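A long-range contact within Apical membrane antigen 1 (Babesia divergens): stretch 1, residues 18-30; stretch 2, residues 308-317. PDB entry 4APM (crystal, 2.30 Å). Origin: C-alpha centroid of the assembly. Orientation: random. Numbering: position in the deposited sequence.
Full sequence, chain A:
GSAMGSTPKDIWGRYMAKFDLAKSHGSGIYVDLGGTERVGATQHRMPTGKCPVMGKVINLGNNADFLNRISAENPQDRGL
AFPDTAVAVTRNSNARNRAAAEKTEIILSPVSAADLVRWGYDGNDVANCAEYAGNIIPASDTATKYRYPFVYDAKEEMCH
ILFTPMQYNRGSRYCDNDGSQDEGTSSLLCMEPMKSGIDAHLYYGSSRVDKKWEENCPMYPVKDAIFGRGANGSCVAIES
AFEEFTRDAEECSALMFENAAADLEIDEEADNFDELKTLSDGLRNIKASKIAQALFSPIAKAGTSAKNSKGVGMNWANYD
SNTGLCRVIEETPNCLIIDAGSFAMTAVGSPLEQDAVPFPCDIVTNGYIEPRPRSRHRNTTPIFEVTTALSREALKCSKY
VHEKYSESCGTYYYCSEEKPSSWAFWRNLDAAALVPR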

# COMPACT_ATOMS: atom_id res chain seq x y z
N LYS A 18 8.86 -1.34 7.72
CA LYS A 18 7.68 -0.69 7.15
C LYS A 18 6.69 -1.71 6.51
O LYS A 18 5.48 -1.47 6.47
CB LYS A 18 8.10 0.39 6.15
CG LYS A 18 8.80 -0.11 4.89
CD LYS A 18 9.20 1.06 3.97
CE LYS A 18 10.54 1.69 4.38
NZ LYS A 18 11.67 0.72 4.16
N PHE A 19 7.19 -2.86 6.06
CA PHE A 19 6.39 -3.76 5.25
C PHE A 19 5.49 -4.61 6.16
O PHE A 19 4.54 -5.26 5.71
CB PHE A 19 7.29 -4.60 4.34
CG PHE A 19 7.92 -3.81 3.23
CD1 PHE A 19 7.19 -3.52 2.07
CD2 PHE A 19 9.17 -3.22 3.39
CE1 PHE A 19 7.70 -2.66 1.09
CE2 PHE A 19 9.72 -2.41 2.38
CZ PHE A 19 8.99 -2.13 1.23
N ASP A 20 5.77 -4.56 7.45
CA ASP A 20 4.92 -5.19 8.42
C ASP A 20 3.75 -4.25 8.71
O ASP A 20 3.76 -3.47 9.69
CB ASP A 20 5.72 -5.51 9.69
CG ASP A 20 4.94 -6.38 10.67
OD1 ASP A 20 3.71 -6.55 10.52
OD2 ASP A 20 5.59 -6.88 11.61
N LEU A 21 2.76 -4.31 7.82
CA LEU A 21 1.61 -3.40 7.84
C LEU A 21 0.71 -3.51 9.10
O LEU A 21 0.06 -2.53 9.48
CB LEU A 21 0.81 -3.54 6.53
CG LEU A 21 1.51 -2.83 5.35
CD1 LEU A 21 0.94 -3.29 4.02
CD2 LEU A 21 1.35 -1.32 5.47
N ALA A 22 0.71 -4.68 9.77
CA ALA A 22 0.06 -4.79 11.10
C ALA A 22 0.66 -3.78 12.10
O ALA A 22 -0.06 -3.22 12.93
CB ALA A 22 0.16 -6.23 11.66
N LYS A 23 1.98 -3.57 12.03
CA LYS A 23 2.64 -2.57 12.89
C LYS A 23 2.61 -1.15 12.32
O LYS A 23 2.32 -0.23 13.05
CB LYS A 23 4.09 -2.92 13.18
CG LYS A 23 4.33 -4.27 13.81
CD LYS A 23 5.77 -4.28 14.35
CE LYS A 23 6.35 -5.67 14.43
NZ LYS A 23 5.66 -6.54 15.42
N SER A 24 3.05 -0.97 11.07
CA SER A 24 3.21 0.39 10.51
C SER A 24 1.89 1.07 10.17
O SER A 24 1.78 2.30 10.27
CB SER A 24 4.07 0.34 9.27
OG SER A 24 3.49 -0.50 8.31
N HIS A 25 0.87 0.28 9.81
CA HIS A 25 -0.47 0.80 9.55
C HIS A 25 -1.47 0.41 10.66
O HIS A 25 -2.13 1.26 11.23
CB HIS A 25 -0.94 0.29 8.17
CG HIS A 25 -2.22 0.90 7.71
ND1 HIS A 25 -3.33 0.16 7.46
CD2 HIS A 25 -2.56 2.22 7.47
CE1 HIS A 25 -4.32 0.97 7.05
NE2 HIS A 25 -3.84 2.24 7.05
N GLY A 26 -1.60 -0.89 10.92
CA GLY A 26 -2.30 -1.38 12.12
C GLY A 26 -3.82 -1.44 12.00
O GLY A 26 -4.51 -1.78 12.95
N SER A 27 -4.35 -1.16 10.81
CA SER A 27 -5.79 -1.24 10.61
C SER A 27 -6.09 -1.74 9.19
O SER A 27 -5.18 -2.22 8.48
CB SER A 27 -6.42 0.13 10.88
OG SER A 27 -7.82 0.07 10.73
N GLY A 28 -7.35 -1.69 8.78
CA GLY A 28 -7.74 -2.19 7.48
C GLY A 28 -7.28 -1.22 6.40
O GLY A 28 -7.01 -0.07 6.69
N ILE A 29 -7.17 -1.70 5.16
CA ILE A 29 -6.55 -0.93 4.07
C ILE A 29 -7.61 -0.78 2.98
O ILE A 29 -8.03 0.33 2.65
CB ILE A 29 -5.27 -1.66 3.52
CG1 ILE A 29 -4.22 -1.71 4.63
CG2 ILE A 29 -4.72 -0.92 2.29
CD1 ILE A 29 -3.00 -2.56 4.34
N TYR A 30 -8.08 -1.90 2.49
CA TYR A 30 -9.26 -1.93 1.64
C TYR A 30 -10.42 -1.17 2.28
O TYR A 30 -10.89 -0.14 1.73
CB TYR A 30 -9.66 -3.39 1.37
CG TYR A 30 -10.76 -3.52 0.37
CD1 TYR A 30 -10.60 -3.06 -0.93
CD2 TYR A 30 -12.00 -4.08 0.74
CE1 TYR A 30 -11.61 -3.16 -1.85
CE2 TYR A 30 -13.02 -4.21 -0.18
CZ TYR A 30 -12.80 -3.76 -1.48
OH TYR A 30 -13.79 -3.84 -2.42
N ASN A 308 -12.56 -6.48 12.99
CA ASN A 308 -11.30 -5.75 12.75
C ASN A 308 -10.12 -6.61 12.29
O ASN A 308 -9.79 -7.63 12.91
CB ASN A 308 -10.92 -4.89 13.96
CG ASN A 308 -11.74 -3.61 14.04
OD1 ASN A 308 -12.22 -3.09 13.02
ND2 ASN A 308 -11.92 -3.10 15.24
N SER A 309 -9.46 -6.16 11.22
CA SER A 309 -8.39 -6.92 10.57
C SER A 309 -7.05 -6.81 11.33
O SER A 309 -6.17 -7.62 11.15
CB SER A 309 -8.20 -6.40 9.13
OG SER A 309 -7.88 -5.01 9.16
N LYS A 310 -6.90 -5.77 12.16
CA LYS A 310 -5.60 -5.40 12.73
C LYS A 310 -4.49 -5.21 11.67
O LYS A 310 -3.31 -5.38 12.00
CB LYS A 310 -5.13 -6.46 13.72
CG LYS A 310 -6.19 -6.92 14.69
CD LYS A 310 -6.64 -5.76 15.54
CE LYS A 310 -5.64 -5.48 16.64
NZ LYS A 310 -6.31 -4.75 17.76
N GLY A 311 -4.85 -4.92 10.42
CA GLY A 311 -3.87 -4.82 9.35
C GLY A 311 -3.49 -6.10 8.63
O GLY A 311 -2.53 -6.13 7.86
N VAL A 312 -4.24 -7.18 8.89
CA VAL A 312 -3.93 -8.51 8.39
C VAL A 312 -4.74 -8.77 7.14
O VAL A 312 -5.93 -8.50 7.12
CB VAL A 312 -4.27 -9.61 9.43
CG1 VAL A 312 -4.12 -11.00 8.83
CG2 VAL A 312 -3.37 -9.47 10.66
N GLY A 313 -4.08 -9.24 6.09
CA GLY A 313 -4.70 -9.42 4.79
C GLY A 313 -3.68 -9.68 3.69
O GLY A 313 -2.47 -9.79 3.94
N MET A 314 -4.15 -9.85 2.46
CA MET A 314 -3.19 -10.00 1.37
C MET A 314 -2.71 -8.63 0.92
O MET A 314 -3.25 -8.08 -0.04
CB MET A 314 -3.81 -10.74 0.21
CG MET A 314 -4.54 -11.98 0.66
SD MET A 314 -5.03 -12.98 -0.75
CE MET A 314 -6.08 -14.17 0.07
N ASN A 315 -1.66 -8.13 1.57
CA ASN A 315 -1.26 -6.72 1.51
C ASN A 315 -0.10 -6.37 0.57
O ASN A 315 0.33 -5.21 0.53
CB ASN A 315 -0.91 -6.21 2.92
CG ASN A 315 -2.08 -6.31 3.89
OD1 ASN A 315 -3.25 -6.22 3.49
ND2 ASN A 315 -1.77 -6.43 5.20
N TRP A 316 0.46 -7.37 -0.10
CA TRP A 316 1.72 -7.22 -0.85
C TRP A 316 1.60 -8.06 -2.08
O TRP A 316 0.86 -9.08 -2.09
CB TRP A 316 2.92 -7.72 -0.03
CG TRP A 316 2.94 -7.35 1.44
CD1 TRP A 316 3.62 -6.29 2.04
CD2 TRP A 316 2.32 -8.09 2.56
NE1 TRP A 316 3.44 -6.30 3.42
CE2 TRP A 316 2.66 -7.35 3.78
CE3 TRP A 316 1.50 -9.20 2.66
CZ2 TRP A 316 2.24 -7.76 5.03
CZ3 TRP A 316 1.09 -9.62 3.94
CH2 TRP A 316 1.46 -8.92 5.10
N ALA A 317 2.25 -7.62 -3.15
CA ALA A 317 2.25 -8.36 -4.42
C ALA A 317 3.58 -8.18 -5.15
O ALA A 317 4.25 -7.15 -4.99
CB ALA A 317 1.10 -7.91 -5.32
O HOH W 1 -2.13 -4.59 14.30

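The most unusual feature of this contact is how little of it depends on conventional hydrogen bonding: a single direct hydrogen bond joins the two stretches, and where the chains come closest the work is done by backbone carbon atoms packed against carbonyl oxygens. The closest approach of the two backbones is at S27 and G311, whose CA atoms lie 4.3 Å apart. There G311 CA stands 3.0 Å from S27 O in a CA-H...O contact. S27 O also lies 3.3 Å from G311 N, but the angle is too poor for a hydrogen bond.

Glycine suits position 311 for two reasons. Its backbone angles (phi 87°, psi 10°) would jam a CB against the carbonyl oxygen of K310, and that CB would point toward the other stretch, 3.0 Å from A22 CA, a clash, and 3.2 Å from L21 O. With hydrogen alone, the chain can settle against the short helix 21-24 and the loop that follows it. G26, the first residue to leave helical geometry, also has positive phi, which glycine accepts readily; its O lies 3.7 Å from K310 C.

G311 is presented by a type I' turn running from S309 to V312, closed by a backbone hydrogen bond from V312 N to S309 O (3.0 Å). S309 reinforces the turn from its side chain: in the p rotamer, its OG accepts a hydrogen bond from G311 N at 3.3 Å. The same OG packs 3.3 Å from G28 CA, so a small polar side chain both braces its own turn and fits against the opposing backbone. K310 points its CB away from stretch 1 and is exposed, as befits a charged residue, while its backbone carbonyl is directed toward A22. K310 O makes a CA-H...O contact with A22 CA (3.5 Å), and one water donates to both A22 O (2.8 Å) and K310 O (2.7 Å), bridging two carbonyls that could not bond to each other. The small side chain of A22 lies sideways at this exposed border.

The direct hydrogen bond lies farther along, where W316 NE1 donates to F19 O at 2.7 Å with an angle of 149°. The oxygen sits at the edge of the indole, near the ring plane, where the N-H bond can reach it. Tryptophan thus supplies both a donor and a broad apolar surface, and it has the largest area covered by the other stretch, 60 Å². L21, in the m,t rotamer, contributes to that apolar packing: its CD1 approaches W316 CE2 at 4.4 Å and N315 CB at 3.6 Å.

N315 is buried, and both polar atoms of its side chain have hydrogen-bonding partners. ND2 donates to G311 O at 2.8 Å, tying the turn to the segment leading into the strand, and OD1 is hydrogen-bonded elsewhere in the structure. I29 CD1 packs 3.8 Å from N315 OD1. Altogether the contact buries 437 Å², both sides summed, joining residues at least 281 positions apart in sequence.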